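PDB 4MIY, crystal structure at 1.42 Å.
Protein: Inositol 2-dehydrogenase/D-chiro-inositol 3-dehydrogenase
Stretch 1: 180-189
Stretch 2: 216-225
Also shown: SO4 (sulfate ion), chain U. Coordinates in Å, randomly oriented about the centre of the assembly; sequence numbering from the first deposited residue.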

ATOM      1  N   GLU A 180       4.907  14.029 -22.453  1.00 14.81           N
ATOM      2  CA  GLU A 180       5.446  12.922 -21.668  1.00 17.16           C
ATOM      3  C   GLU A 180       5.419  11.576 -22.353  1.00 15.79           C
ATOM      4  O   GLU A 180       6.348  10.852 -22.288  1.00 16.26           O
ATOM      5  CB  GLU A 180       4.635  12.823 -20.369  1.00 18.92           C
ATOM      6  CG  GLU A 180       5.116  11.864 -19.361  1.00 21.01           C
ATOM      7  CD  GLU A 180       4.218  11.840 -18.151  1.00 21.42           C
ATOM      8  OE1 GLU A 180       4.138  12.825 -17.459  1.00 19.31           O
ATOM      9  OE2 GLU A 180       3.611  10.803 -17.929  1.00 26.33           O
ATOM     10  N   MET A 181       4.338  11.260 -23.031  1.00 14.44           N
ATOM     11  CA  MET A 181       4.180   9.913 -23.524  1.00 13.31           C
ATOM     12  C   MET A 181       5.118   9.467 -24.644  1.00 14.94           C
ATOM     13  O   MET A 181       5.570   8.379 -24.652  1.00 16.21           O
ATOM     14  CB  MET A 181       2.730   9.632 -23.910  1.00 17.06           C
ATOM     15  CG  MET A 181       1.720   9.843 -22.792  1.00 16.26           C
ATOM     16  SD  MET A 181       2.088   8.845 -21.339  1.00 20.52           S
ATOM     17  CE  MET A 181       0.843   9.498 -20.235  1.00 18.52           C
ATOM     18  N   HIS A 182       5.348  10.339 -25.601  1.00 16.11           N
ATOM     19  CA  HIS A 182       6.249  10.011 -26.664  1.00 16.68           C
ATOM     20  C   HIS A 182       7.686   9.850 -26.176  1.00 16.38           C
ATOM     21  O   HIS A 182       8.376   8.992 -26.637  1.00 15.55           O
ATOM     22  CB  HIS A 182       6.091  10.955 -27.874  1.00 18.12           C
ATOM     23  CG  HIS A 182       6.619  12.337 -27.678  1.00 16.51           C
ATOM     24  ND1 HIS A 182       7.925  12.677 -27.915  1.00 19.30           N
ATOM     25  CD2 HIS A 182       5.992  13.482 -27.344  1.00 15.18           C
ATOM     26  CE1 HIS A 182       8.090  13.953 -27.658  1.00 18.22           C
ATOM     27  NE2 HIS A 182       6.932  14.471 -27.323  1.00 17.92           N
ATOM     28  N   TRP A 183       8.070  10.641 -25.190  1.00 15.77           N
ATOM     29  CA  TRP A 183       9.350  10.483 -24.520  1.00 15.25           C
ATOM     30  C   TRP A 183       9.429   9.199 -23.715  1.00 15.19           C
ATOM     31  O   TRP A 183      10.352   8.499 -23.814  1.00 17.35           O
ATOM     32  CB  TRP A 183       9.592  11.674 -23.613  1.00 17.18           C
ATOM     33  CG  TRP A 183      10.650  11.533 -22.558  1.00 17.23           C
ATOM     34  CD1 TRP A 183      11.975  11.669 -22.724  1.00 19.38           C
ATOM     35  CD2 TRP A 183      10.454  11.286 -21.159  1.00 17.99           C
ATOM     36  NE1 TRP A 183      12.624  11.497 -21.535  1.00 21.88           N
ATOM     37  CE2 TRP A 183      11.700  11.282 -20.558  1.00 20.34           C
ATOM     38  CE3 TRP A 183       9.334  11.088 -20.358  1.00 18.82           C
ATOM     39  CZ2 TRP A 183      11.856  11.060 -19.219  1.00 18.59           C
ATOM     40  CZ3 TRP A 183       9.515  10.856 -19.040  1.00 19.27           C
ATOM     41  CH2 TRP A 183      10.744  10.859 -18.493  1.00 19.91           C
ATOM     42  N   LEU A 184       8.393   8.926 -22.938  1.00 16.41           N
ATOM     43  CA  LEU A 184       8.318   7.715 -22.151  1.00 16.01           C
ATOM     44  C   LEU A 184       8.531   6.472 -22.962  1.00 15.87           C
ATOM     45  O   LEU A 184       9.233   5.599 -22.585  1.00 17.07           O
ATOM     46  CB  LEU A 184       6.943   7.618 -21.491  1.00 14.94           C
ATOM     47  CG  LEU A 184       6.633   6.351 -20.665  1.00 13.64           C
ATOM     48  CD1 LEU A 184       7.471   6.237 -19.429  1.00 19.20           C
ATOM     49  CD2 LEU A 184       5.211   6.295 -20.293  1.00 19.16           C
ATOM     50  N   LEU A 185       7.832   6.425 -24.083  1.00 15.24           N
ATOM     51  CA  LEU A 185       7.759   5.277 -24.941  1.00 14.74           C
ATOM     52  C   LEU A 185       8.784   5.268 -26.070  1.00 17.14           C
ATOM     53  O   LEU A 185       8.885   4.298 -26.737  1.00 19.12           O
ATOM     54  CB  LEU A 185       6.386   5.224 -25.582  1.00 18.28           C
ATOM     55  CG  LEU A 185       5.183   5.097 -24.654  1.00 13.89           C
ATOM     56  CD1 LEU A 185       3.913   5.359 -25.395  1.00 18.19           C
ATOM     57  CD2 LEU A 185       5.173   3.730 -24.067  1.00 16.90           C
ATOM     58  N   ASP A 186       9.511   6.350 -26.235  1.00 17.30           N
ATOM     59  CA  ASP A 186      10.413   6.525 -27.378  1.00 20.00           C
ATOM     60  C   ASP A 186       9.723   6.175 -28.702  1.00 19.28           C
ATOM     61  O   ASP A 186      10.196   5.392 -29.458  1.00 19.72           O
ATOM     62  CB  ASP A 186      11.684   5.723 -27.179  1.00 19.74           C
ATOM     63  CG  ASP A 186      12.750   6.104 -28.159  1.00 26.79           C
ATOM     64  OD1 ASP A 186      12.616   7.176 -28.756  1.00 31.86           O
ATOM     65  OD2 ASP A 186      13.677   5.324 -28.346  1.00 33.38           O
ATOM     66  N   ASP A 187       8.567   6.778 -28.909  1.00 17.99           N
ATOM     67  CA  ASP A 187       7.727   6.477 -30.029  1.00 20.83           C
ATOM     68  C   ASP A 187       7.083   7.756 -30.552  1.00 19.22           C
ATOM     69  O   ASP A 187       7.299   8.794 -30.023  1.00 25.55           O
ATOM     70  CB  ASP A 187       6.709   5.422 -29.637  1.00 20.23           C
ATOM     71  CG  ASP A 187       6.177   4.626 -30.814  1.00 22.09           C
ATOM     72  OD1 ASP A 187       6.437   4.983 -31.941  1.00 26.59           O
ATOM     73  OD2 ASP A 187       5.497   3.646 -30.587  1.00 22.65           O
ATOM     74  N   GLU A 188       6.386   7.670 -31.664  1.00 20.23           N
ATOM     75  CA  GLU A 188       5.732   8.815 -32.261  1.00 20.53           C
ATOM     76  C   GLU A 188       4.230   8.617 -32.299  1.00 15.98           C
ATOM     77  O   GLU A 188       3.779   7.541 -32.505  1.00 20.23           O
ATOM     78  CB  GLU A 188       6.214   9.033 -33.701  1.00 23.17           C
ATOM     79  CG  GLU A 188       7.660   8.667 -33.988  1.00 28.16           C
ATOM     80  N   TYR A 189       3.498   9.702 -32.150  1.00 17.87           N
ATOM     81  CA  TYR A 189       2.055   9.667 -32.251  1.00 18.35           C
ATOM     82  C   TYR A 189       1.551   9.529 -33.682  1.00 20.74           C
ATOM     83  O   TYR A 189       2.105  10.086 -34.583  1.00 21.86           O
ATOM     84  CB  TYR A 189       1.419  10.912 -31.639  1.00 19.12           C
ATOM     85  CG  TYR A 189       1.770  11.189 -30.186  1.00 17.89           C
ATOM     86  CD1 TYR A 189       1.819  10.174 -29.260  1.00 20.20           C
ATOM     87  CD2 TYR A 189       2.040  12.451 -29.751  1.00 17.57           C
ATOM     88  CE1 TYR A 189       2.144  10.410 -27.981  1.00 18.71           C
ATOM     89  CE2 TYR A 189       2.338  12.690 -28.469  1.00 17.76           C
ATOM     90  CZ  TYR A 189       2.390  11.658 -27.569  1.00 16.46           C
ATOM     91  OH  TYR A 189       2.722  11.903 -26.270  1.00 17.80           O
ATOM     92  N   LEU A 216      -4.622   8.280 -27.460  1.00 16.91           N
ATOM     93  CA  LEU A 216      -3.588   8.487 -28.441  1.00 15.54           C
ATOM     94  C   LEU A 216      -3.072   7.155 -28.915  1.00 19.86           C
ATOM     95  O   LEU A 216      -3.039   6.223 -28.168  1.00 19.76           O
ATOM     96  CB  LEU A 216      -2.421   9.276 -27.860  1.00 19.83           C
ATOM     97  CG  LEU A 216      -2.616  10.709 -27.421  1.00 18.20           C
ATOM     98  CD1 LEU A 216      -3.324  10.789 -26.122  1.00 25.16           C
ATOM     99  CD2 LEU A 216      -1.294  11.341 -27.272  1.00 23.88           C
ATOM    100  N   THR A 217      -2.637   7.093 -30.157  1.00 17.60           N
ATOM    101  CA  THR A 217      -2.004   5.907 -30.683  1.00 17.75           C
ATOM    102  C   THR A 217      -0.600   6.269 -31.121  1.00 15.15           C
ATOM    103  O   THR A 217      -0.342   7.372 -31.451  1.00 17.78           O
ATOM    104  CB  THR A 217      -2.783   5.311 -31.869  1.00 18.69           C
ATOM    105  OG1 THR A 217      -2.829   6.243 -32.943  1.00 23.10           O
ATOM    106  CG2 THR A 217      -4.234   4.924 -31.467  1.00 20.22           C
ATOM    107  N   THR A 218       0.280   5.294 -31.092  1.00 19.40           N
ATOM    108  CA  THR A 218       1.633   5.483 -31.527  1.00 18.47           C
ATOM    109  C   THR A 218       1.949   4.580 -32.698  1.00 17.71           C
ATOM    110  O   THR A 218       1.209   3.711 -33.024  1.00 18.85           O
ATOM    111  CB  THR A 218       2.667   5.230 -30.406  1.00 16.39           C
ATOM    112  OG1 THR A 218       2.801   3.839 -30.148  1.00 19.09           O
ATOM    113  CG2 THR A 218       2.269   5.939 -29.181  1.00 20.93           C
ATOM    114  N   LYS A 219       3.090   4.850 -33.305  0.76 14.91           N
ATOM    115  CA  LYS A 219       3.523   4.154 -34.482  0.76 15.80           C
ATOM    116  C   LYS A 219       3.743   2.677 -34.224  0.76 18.81           C
ATOM    117  O   LYS A 219       3.427   1.870 -35.046  0.76 20.85           O
ATOM    118  CB  LYS A 219       4.764   4.823 -35.064  0.76 17.60           C
ATOM    119  CG  LYS A 219       5.248   4.226 -36.339  0.76 23.38           C
ATOM    120  CD  LYS A 219       6.463   4.974 -36.924  0.76 25.82           C
ATOM    121  CE  LYS A 219       7.179   4.153 -38.028  0.76 36.14           C
ATOM    122  NZ  LYS A 219       8.116   4.972 -38.907  0.76 39.70           N
ATOM    123  N   LYS A 220       4.239   2.320 -33.052  1.00 19.15           N
ATOM    124  CA  LYS A 220       4.365   0.914 -32.734  1.00 21.14           C
ATOM    125  C   LYS A 220       3.074   0.277 -32.251  1.00 19.09           C
ATOM    126  O   LYS A 220       3.024  -0.886 -32.100  1.00 20.86           O
ATOM    127  CB  LYS A 220       5.489   0.625 -31.751  1.00 20.22           C
ATOM    128  CG  LYS A 220       6.845   0.893 -32.262  1.00 24.90           C
ATOM    129  CD  LYS A 220       7.889   0.605 -31.194  1.00 26.54           C
ATOM    130  CE  LYS A 220       9.253   0.911 -31.662  1.00 30.80           C
ATOM    131  NZ  LYS A 220      10.344   0.541 -30.727  1.00 34.10           N
ATOM    132  N   GLY A 221       2.038   1.064 -32.060  1.00 19.96           N
ATOM    133  CA  GLY A 221       0.727   0.533 -31.779  1.00 18.11           C
ATOM    134  C   GLY A 221       0.256   0.657 -30.347  1.00 16.64           C
ATOM    135  O   GLY A 221      -0.808   0.266 -30.034  1.00 18.23           O
ATOM    136  N   THR A 222       1.093   1.209 -29.507  1.00 18.68           N
ATOM    137  CA  THR A 222       0.730   1.442 -28.143  1.00 16.73           C
ATOM    138  C   THR A 222      -0.434   2.393 -28.094  1.00 17.64           C
ATOM    139  O   THR A 222      -0.474   3.348 -28.789  1.00 17.26           O
ATOM    140  CB  THR A 222       1.916   2.048 -27.377  1.00 16.28           C
ATOM    141  OG1 THR A 222       3.017   1.162 -27.490  1.00 17.05           O
ATOM    142  CG2 THR A 222       1.577   2.238 -25.907  1.00 17.60           C
ATOM    143  N   VAL A 223      -1.402   2.072 -27.255  1.00 15.25           N
ATOM    144  CA  VAL A 223      -2.521   2.936 -27.030  1.00 13.54           C
ATOM    145  C   VAL A 223      -2.437   3.570 -25.650  1.00 16.60           C
ATOM    146  O   VAL A 223      -2.227   2.903 -24.668  1.00 15.80           O
ATOM    147  CB  VAL A 223      -3.846   2.181 -27.188  1.00 17.06           C
ATOM    148  CG1 VAL A 223      -4.974   3.078 -26.897  1.00 16.84           C
ATOM    149  CG2 VAL A 223      -3.967   1.652 -28.566  1.00 18.89           C
ATOM    150  N   ILE A 224      -2.625   4.874 -25.634  1.00 14.24           N
ATOM    151  CA  ILE A 224      -2.593   5.669 -24.445  1.00 13.98           C
ATOM    152  C   ILE A 224      -3.984   6.208 -24.121  1.00 15.02           C
ATOM    153  O   ILE A 224      -4.586   6.850 -24.920  1.00 14.48           O
ATOM    154  CB  ILE A 224      -1.610   6.828 -24.595  1.00 15.41           C
ATOM    155  CG1 ILE A 224      -0.225   6.302 -24.949  1.00 15.18           C
ATOM    156  CG2 ILE A 224      -1.558   7.639 -23.355  1.00 19.49           C
ATOM    157  CD1 ILE A 224       0.504   7.178 -25.843  1.00 19.65           C
ATOM    158  N   GLN A 225      -4.458   5.877 -22.933  1.00 14.58           N
ATOM    159  CA  GLN A 225      -5.715   6.367 -22.429  1.00 13.84           C
ATOM    160  C   GLN A 225      -5.514   7.317 -21.269  1.00 13.45           C
ATOM    161  O   GLN A 225      -5.132   6.900 -20.216  1.00 14.50           O
ATOM    162  CB  GLN A 225      -6.602   5.210 -21.984  1.00 13.53           C
ATOM    163  CG  GLN A 225      -6.980   4.252 -23.070  1.00 15.31           C
ATOM    164  CD  GLN A 225      -7.857   3.148 -22.607  1.00 19.58           C
ATOM    165  OE1 GLN A 225      -7.690   2.639 -21.561  1.00 21.66           O
ATOM    166  NE2 GLN A 225      -8.804   2.800 -23.394  1.00 17.80           N
TER
HETATM  167  S   SO4 U 406       9.419  -1.855 -28.292  0.54 22.30           S
HETATM  168  O1  SO4 U 406      10.474  -0.971 -28.667  0.54 25.62           O
HETATM  169  O2  SO4 U 406       9.139  -2.765 -29.367  0.54 28.74           O
HETATM  170  O3  SO4 U 406       9.843  -2.584 -27.163  0.54 24.18           O
HETATM  171  O4  SO4 U 406       8.300  -1.055 -27.953  0.54 19.65           O
HETATM  172  O   HOH W   1       5.587   2.381 -28.087  1.00 24.04           O

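Stretch 1 carries the last turns of a helix, which gives way at Asp186, a residue with positive phi, to an extended segment that reaches Tyr189. Stretch 2 is a hairpin: the strand 216-218 pairs with the strand 223-225 through reciprocal hydrogen bonds, Leu216 N to Ile224 O and Ile224 N to Leu216 O, both 2.9 Å, and a type I turn from Thr218 to Gly221 joins them. Gly221 adopts phi 105°, psi -1°, where a CB would be jammed against the carbonyl oxygen of Lys220, so glycine suits this position. Together the two stretches bury 539 Å² between them.

The extended end of stretch 1 runs antiparallel to the first strand. Tyr189 and Thr218 form a non-hydrogen-bonded pair, their CA atoms 4.3 Å apart, and the backbones meet through CA-H...O contacts: Tyr189 CA lies 3.4 Å from Thr217 O, and Thr218 CA lies 3.1 Å from Glu188 O. The same Glu188 O accepts a hydrogen bond from Lys219 N at 2.9 Å, a bond that does not depend on the Glu188 side chain.

Asp187 is the polar centre of the contact. Its CB points toward the hairpin, and its OD2 accepts hydrogen bonds from Thr218 OG1 at 2.7 Å and from Lys220 N at 3.1 Å, thereby gripping the turn. A water also donates to Asp187 OD2 (2.8 Å) and to Thr222 OG1 (2.9 Å), bridging the two residues. The other oxygen, Asp187 OD1, accepts from Glu188 N at 2.7 Å. A short carboxylate suits this buried place because both oxygens find donors close to the backbone. Thr218 is equally apt: its OG1 donates to Asp187 and accepts a weak bond from Thr222 N at 3.2 Å, while its methyl approaches Leu185, with Thr218 CG2 to Leu185 CD1 at 4.2 Å. The long side chain of Lys220 is exposed, and its NZ binds sulfate O1 at 2.6 Å.

Where the helix faces the hairpin, the side-chain contacts are apolar. Ile224 CD1 touches Met181 CB at 3.8 Å and Leu185 CD1 at 3.9 Å, and Leu185 CD1 also meets Thr222 CG2 at 3.9 Å. Ile224, on the strand with its CB toward stretch 1, suits this place by offering a branched hydrocarbon side chain. The CB of Tyr189 points away overall, yet its ring comes nearer the hairpin: Leu216 CD2 sits over one face, 3.7 Å from the centroid of the Tyr189 ring, in a CH-pi contact. Tyr189 OH accepts a weak hydrogen bond from His182 N at 3.1 Å, so tyrosine combines an apolar face with a polar tip.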